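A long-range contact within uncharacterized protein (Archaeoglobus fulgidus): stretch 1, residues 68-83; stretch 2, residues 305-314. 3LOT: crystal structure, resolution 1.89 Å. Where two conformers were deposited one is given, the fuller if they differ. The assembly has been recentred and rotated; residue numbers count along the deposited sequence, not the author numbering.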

# COMPACT_ATOMS: atom_id res chain seq x y z
N PHE D 68 -21.82 -33.35 15.16
CA PHE D 68 -21.98 -31.95 15.60
C PHE D 68 -22.92 -31.76 16.78
O PHE D 68 -22.60 -31.01 17.71
N ARG D 69 -24.07 -32.40 16.74
CA ARG D 69 -25.08 -32.17 17.77
C ARG D 69 -24.51 -32.60 19.13
O ARG D 69 -24.63 -31.87 20.13
N TYR D 70 -23.87 -33.77 19.13
CA TYR D 70 -23.25 -34.28 20.33
C TYR D 70 -22.17 -33.34 20.87
O TYR D 70 -22.20 -32.99 22.05
N ILE D 71 -21.22 -32.97 20.01
CA ILE D 71 -20.10 -32.11 20.41
C ILE D 71 -20.59 -30.77 20.98
O ILE D 71 -20.19 -30.34 22.06
N CYS D 72 -21.53 -30.15 20.29
CA CYS D 72 -22.00 -28.81 20.69
C CYS D 72 -22.79 -28.87 21.98
O CYS D 72 -22.62 -28.03 22.85
N ARG D 73 -23.62 -29.90 22.12
CA ARG D 73 -24.41 -30.04 23.32
C ARG D 73 -23.52 -30.25 24.55
O ARG D 73 -23.75 -29.67 25.61
N GLU D 74 -22.51 -31.08 24.39
CA GLU D 74 -21.59 -31.38 25.48
C GLU D 74 -20.73 -30.20 25.85
O GLU D 74 -20.45 -30.00 27.03
N ILE D 75 -20.28 -29.41 24.86
CA ILE D 75 -19.54 -28.18 25.20
C ILE D 75 -20.46 -27.25 26.01
O ILE D 75 -20.09 -26.71 27.10
N LYS D 76 -21.69 -27.08 25.52
CA LYS D 76 -22.66 -26.15 26.17
C LYS D 76 -22.99 -26.55 27.63
O LYS D 76 -23.19 -25.68 28.47
N LYS D 77 -23.02 -27.85 27.93
CA LYS D 77 -23.17 -28.31 29.31
C LYS D 77 -22.09 -27.78 30.24
O LYS D 77 -22.36 -27.50 31.40
N GLN D 78 -20.86 -27.70 29.75
CA GLN D 78 -19.72 -27.30 30.57
C GLN D 78 -19.36 -25.82 30.47
O GLN D 78 -18.72 -25.28 31.38
N SER D 79 -19.75 -25.14 29.40
CA SER D 79 -19.22 -23.80 29.17
C SER D 79 -20.21 -22.88 28.49
O SER D 79 -21.04 -23.35 27.72
N ASP D 80 -20.11 -21.58 28.78
CA ASP D 80 -20.90 -20.56 28.08
C ASP D 80 -20.20 -20.01 26.82
O ASP D 80 -20.68 -19.07 26.19
N VAL D 81 -19.07 -20.59 26.48
CA VAL D 81 -18.36 -20.22 25.26
C VAL D 81 -19.27 -20.14 24.05
O VAL D 81 -20.22 -20.94 23.92
N VAL D 82 -19.00 -19.17 23.17
CA VAL D 82 -19.71 -19.09 21.90
C VAL D 82 -19.22 -20.23 20.97
O VAL D 82 -18.01 -20.40 20.75
N ILE D 83 -20.16 -21.05 20.51
CA ILE D 83 -19.85 -22.23 19.70
C ILE D 83 -20.12 -21.90 18.24
O ILE D 83 -21.29 -21.76 17.79
N GLY D 305 -23.36 -9.16 18.28
CA GLY D 305 -24.84 -9.19 18.24
C GLY D 305 -25.44 -10.58 18.13
O GLY D 305 -26.31 -10.82 17.31
N LEU D 306 -24.97 -11.51 18.96
CA LEU D 306 -25.36 -12.91 18.86
C LEU D 306 -26.59 -13.19 19.70
O LEU D 306 -26.88 -12.44 20.63
N LYS D 307 -27.30 -14.27 19.41
CA LYS D 307 -28.65 -14.45 19.98
C LYS D 307 -28.71 -14.93 21.42
O LYS D 307 -29.72 -14.70 22.15
N GLY D 308 -27.64 -15.58 21.88
CA GLY D 308 -27.60 -16.09 23.26
C GLY D 308 -27.35 -17.59 23.33
O GLY D 308 -27.75 -18.35 22.45
N LYS D 309 -26.69 -18.01 24.41
CA LYS D 309 -26.19 -19.41 24.52
C LYS D 309 -27.31 -20.43 24.53
O LYS D 309 -27.14 -21.56 24.05
N GLU D 310 -28.44 -20.03 25.07
CA GLU D 310 -29.59 -20.94 25.18
C GLU D 310 -30.61 -20.83 24.04
O GLU D 310 -31.61 -21.52 24.07
N ARG D 311 -30.39 -19.94 23.08
CA ARG D 311 -31.32 -19.82 21.94
C ARG D 311 -30.90 -20.70 20.74
O ARG D 311 -31.41 -20.56 19.62
N VAL D 312 -29.98 -21.63 21.00
CA VAL D 312 -29.52 -22.57 20.00
C VAL D 312 -30.42 -23.81 20.08
O VAL D 312 -31.19 -23.98 21.05
N ASN D 313 -30.31 -24.68 19.09
CA ASN D 313 -31.06 -25.95 19.03
C ASN D 313 -30.17 -27.16 19.44
O ASN D 313 -30.11 -28.18 18.73
N PHE D 314 -29.48 -27.02 20.57
CA PHE D 314 -28.68 -28.10 21.17
C PHE D 314 -28.36 -27.76 22.65
O PHE D 314 -28.73 -26.68 23.15
OXT PHE D 314 -27.70 -28.52 23.42

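The C-terminal tail of the chain, residues 305-314, lies without regular secondary structure against a helix and the strand that follows it, anchored by the terminal phenylalanine and a lysine salt bridge and burying 590 Å² in all. Phe314 contributes the largest share. Its CB points toward the helix, and chi1 near +60° (p) with chi2 of 80° sets the ring against Cys72. Cys72, itself pointing toward the tail with chi1 m, lays its CB over one face of the ring, 3.5 Å from the Phe314 ring centroid and 11° off the ring normal, a CH-pi contact; its SG lies obliquely, 4.7 Å from the same centroid. At the ring edge, Ile83 (m, t) reaches in from the strand, with CD1 3.5 Å from Phe314 CE1.

Lys76 is the main helix residue facing the tail. Its chain runs extended through chi3 (t, t, t) and then turns at chi4 (m), so that its apolar length packs while its amine reaches an acid: CD lies 3.9 Å from Phe314 CE1 and 4.0 Å from Val312 CG2, and NZ donates a hydrogen bond of 2.9 Å to Glu310 OE1 within a salt bridge. Glu310 starts out sideways, but its m, m rotamer brings the carboxylate nearer the helix. The terminal carboxylate adds a more distant opposite charge, with Phe314 OXT 4.3 Å from Lys76 NZ, beyond salt-bridge range. The aliphatic part of Arg73 passes beside this carboxylate, CG 3.4 Å from Phe314 OXT, before the end of its side chain leads away. Water 1 donates to Arg73 O at 2.6 Å and, weakly, to Phe314 OXT at 3.4 Å, linking helix backbone and chain terminus.

One turn earlier in the helix, Arg69 (t, t, m) leaves CA sideways and brings its end nearer the tail; Asn313 O lies at the edge of the guanidinium, 3.5 Å from NH1 of Arg69.

Beyond the helix, Asp80 (p) and Lys309 (p, t, t, t) meet through carbon, Asp80 CB to Lys309 CD being 3.7 Å. Their charged ends stay apart, with Asp80 OD2 4.4 Å from Lys309 NZ, and water 2 bridges them, donating to Asp80 OD2 at 2.6 Å and accepting from Lys309 NZ at 2.7 Å. A separate apolar contact joins the strand to the start of the tail: Leu306 (m, t) points toward Val82 (t), and Leu306 CD1 meets Val82 CG1 at 3.4 Å.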

# COMPACT_ATOMS: atom_id res chain seq x y z
CB PHE D 68 -22.48 -31.07 14.47
CG PHE D 68 -21.40 -30.65 13.54
CD1 PHE D 68 -20.52 -29.63 13.91
CD2 PHE D 68 -21.26 -31.24 12.30
CE1 PHE D 68 -19.53 -29.20 13.06
CE2 PHE D 68 -20.29 -30.83 11.43
CZ PHE D 68 -19.40 -29.80 11.81
CB ARG D 69 -26.40 -32.84 17.48
CG ARG D 69 -27.50 -32.37 18.45
CD ARG D 69 -28.80 -33.05 18.25
NE ARG D 69 -29.20 -33.15 16.85
CZ ARG D 69 -29.79 -32.18 16.15
NH1 ARG D 69 -30.05 -30.99 16.69
NH2 ARG D 69 -30.13 -32.41 14.88
CB TYR D 70 -22.70 -35.69 20.10
CG TYR D 70 -21.97 -36.26 21.28
CD1 TYR D 70 -22.65 -36.97 22.29
CD2 TYR D 70 -20.60 -36.11 21.38
CE1 TYR D 70 -21.94 -37.50 23.38
CE2 TYR D 70 -19.90 -36.60 22.44
CZ TYR D 70 -20.56 -37.28 23.46
OH TYR D 70 -19.81 -37.79 24.50
CB ILE D 71 -19.17 -31.82 19.22
CG1 ILE D 71 -18.51 -33.12 18.75
CG2 ILE D 71 -18.10 -30.82 19.61
CD1 ILE D 71 -17.68 -33.00 17.51
CB CYS D 72 -22.79 -28.15 19.57
SG CYS D 72 -21.73 -27.84 18.17
CB ARG D 73 -25.40 -31.21 23.20
CG ARG D 73 -26.26 -31.41 24.47
CD ARG D 73 -27.29 -32.56 24.31
NE ARG D 73 -26.66 -33.78 23.81
CZ ARG D 73 -26.95 -34.40 22.65
NH1 ARG D 73 -27.91 -33.96 21.84
NH2 ARG D 73 -26.28 -35.50 22.33
CB GLU D 74 -20.73 -32.61 25.13
CG GLU D 74 -21.53 -33.92 25.04
CD GLU D 74 -21.88 -34.47 26.42
OE1 GLU D 74 -20.97 -34.66 27.23
OE2 GLU D 74 -23.06 -34.73 26.69
CB ILE D 75 -19.00 -27.42 23.96
CG1 ILE D 75 -17.94 -28.24 23.21
CG2 ILE D 75 -18.34 -26.08 24.40
CD1 ILE D 75 -17.67 -27.76 21.78
CB LYS D 76 -23.94 -26.04 25.32
CG LYS D 76 -25.05 -25.15 25.86
CD LYS D 76 -26.17 -25.14 24.84
CE LYS D 76 -27.46 -24.59 25.35
NZ LYS D 76 -27.97 -25.48 26.39
CB LYS D 77 -23.11 -29.83 29.39
CG LYS D 77 -24.41 -30.49 29.04
CD LYS D 77 -24.26 -32.00 29.18
CE LYS D 77 -25.36 -32.70 28.42
NZ LYS D 77 -25.20 -34.17 28.53
CB GLN D 78 -18.49 -28.11 30.18
CG GLN D 78 -18.67 -29.60 30.40
CD GLN D 78 -17.38 -30.31 30.17
OE1 GLN D 78 -16.37 -29.91 30.69
NE2 GLN D 78 -17.40 -31.35 29.35
CB SER D 79 -17.94 -23.92 28.33
OG SER D 79 -17.45 -22.64 27.98
CB ASP D 80 -21.36 -19.42 29.02
CG ASP D 80 -20.24 -18.54 29.53
OD1 ASP D 80 -19.07 -18.92 29.39
OD2 ASP D 80 -20.54 -17.45 30.10
CB VAL D 81 -17.21 -21.23 24.97
CG1 VAL D 81 -17.76 -22.59 24.52
CG2 VAL D 81 -16.22 -20.64 23.94
CB VAL D 82 -19.58 -17.69 21.22
CG1 VAL D 82 -20.32 -17.64 19.88
CG2 VAL D 82 -20.14 -16.57 22.16
CB ILE D 83 -20.68 -23.46 20.15
CG1 ILE D 83 -20.45 -23.77 21.65
CG2 ILE D 83 -20.35 -24.62 19.19
CD1 ILE D 83 -21.48 -24.71 22.31
CB LEU D 306 -24.22 -13.83 19.29
CG LEU D 306 -22.94 -13.69 18.47
CD1 LEU D 306 -21.93 -14.79 18.87
CD2 LEU D 306 -23.38 -13.74 17.01
CB LYS D 307 -29.50 -15.33 19.08
CG LYS D 307 -29.15 -16.82 19.03
CD LYS D 307 -29.87 -17.48 17.90
CE LYS D 307 -29.35 -18.87 17.61
NZ LYS D 307 -30.12 -19.51 16.52
CB LYS D 309 -25.29 -19.60 25.78
CG LYS D 309 -25.98 -19.58 27.14
CD LYS D 309 -24.96 -19.49 28.30
CE LYS D 309 -25.64 -19.22 29.66
NZ LYS D 309 -24.74 -18.59 30.73
CB GLU D 310 -30.33 -20.67 26.50
CG GLU D 310 -29.55 -21.02 27.76
CD GLU D 310 -29.30 -22.49 27.89
OE1 GLU D 310 -29.84 -23.32 27.10
OE2 GLU D 310 -28.52 -22.83 28.78
CB ARG D 311 -31.54 -18.34 21.55
CG ARG D 311 -32.55 -17.67 22.49
CD ARG D 311 -32.69 -16.15 22.34
NE ARG D 311 -33.54 -15.60 23.39
CZ ARG D 311 -34.88 -15.55 23.36
NH1 ARG D 311 -35.55 -15.99 22.30
NH2 ARG D 311 -35.57 -15.03 24.38
CB VAL D 312 -27.98 -22.88 20.18
CG1 VAL D 312 -27.18 -21.62 20.10
CG2 VAL D 312 -27.67 -23.60 21.51
CB ASN D 313 -31.57 -26.13 17.61
CG ASN D 313 -32.89 -26.83 17.52
OD1 ASN D 313 -33.65 -26.85 18.47
ND2 ASN D 313 -33.17 -27.41 16.34
CB PHE D 314 -27.38 -28.35 20.37
CG PHE D 314 -26.45 -27.16 20.31
CD1 PHE D 314 -25.61 -26.86 21.38
CD2 PHE D 314 -26.38 -26.37 19.17
CE1 PHE D 314 -24.72 -25.77 21.32
CE2 PHE D 314 -25.50 -25.29 19.10
CZ PHE D 314 -24.69 -24.96 20.20
O HOH W 1 -26.06 -28.71 26.35
O HOH W 2 -23.03 -16.62 30.22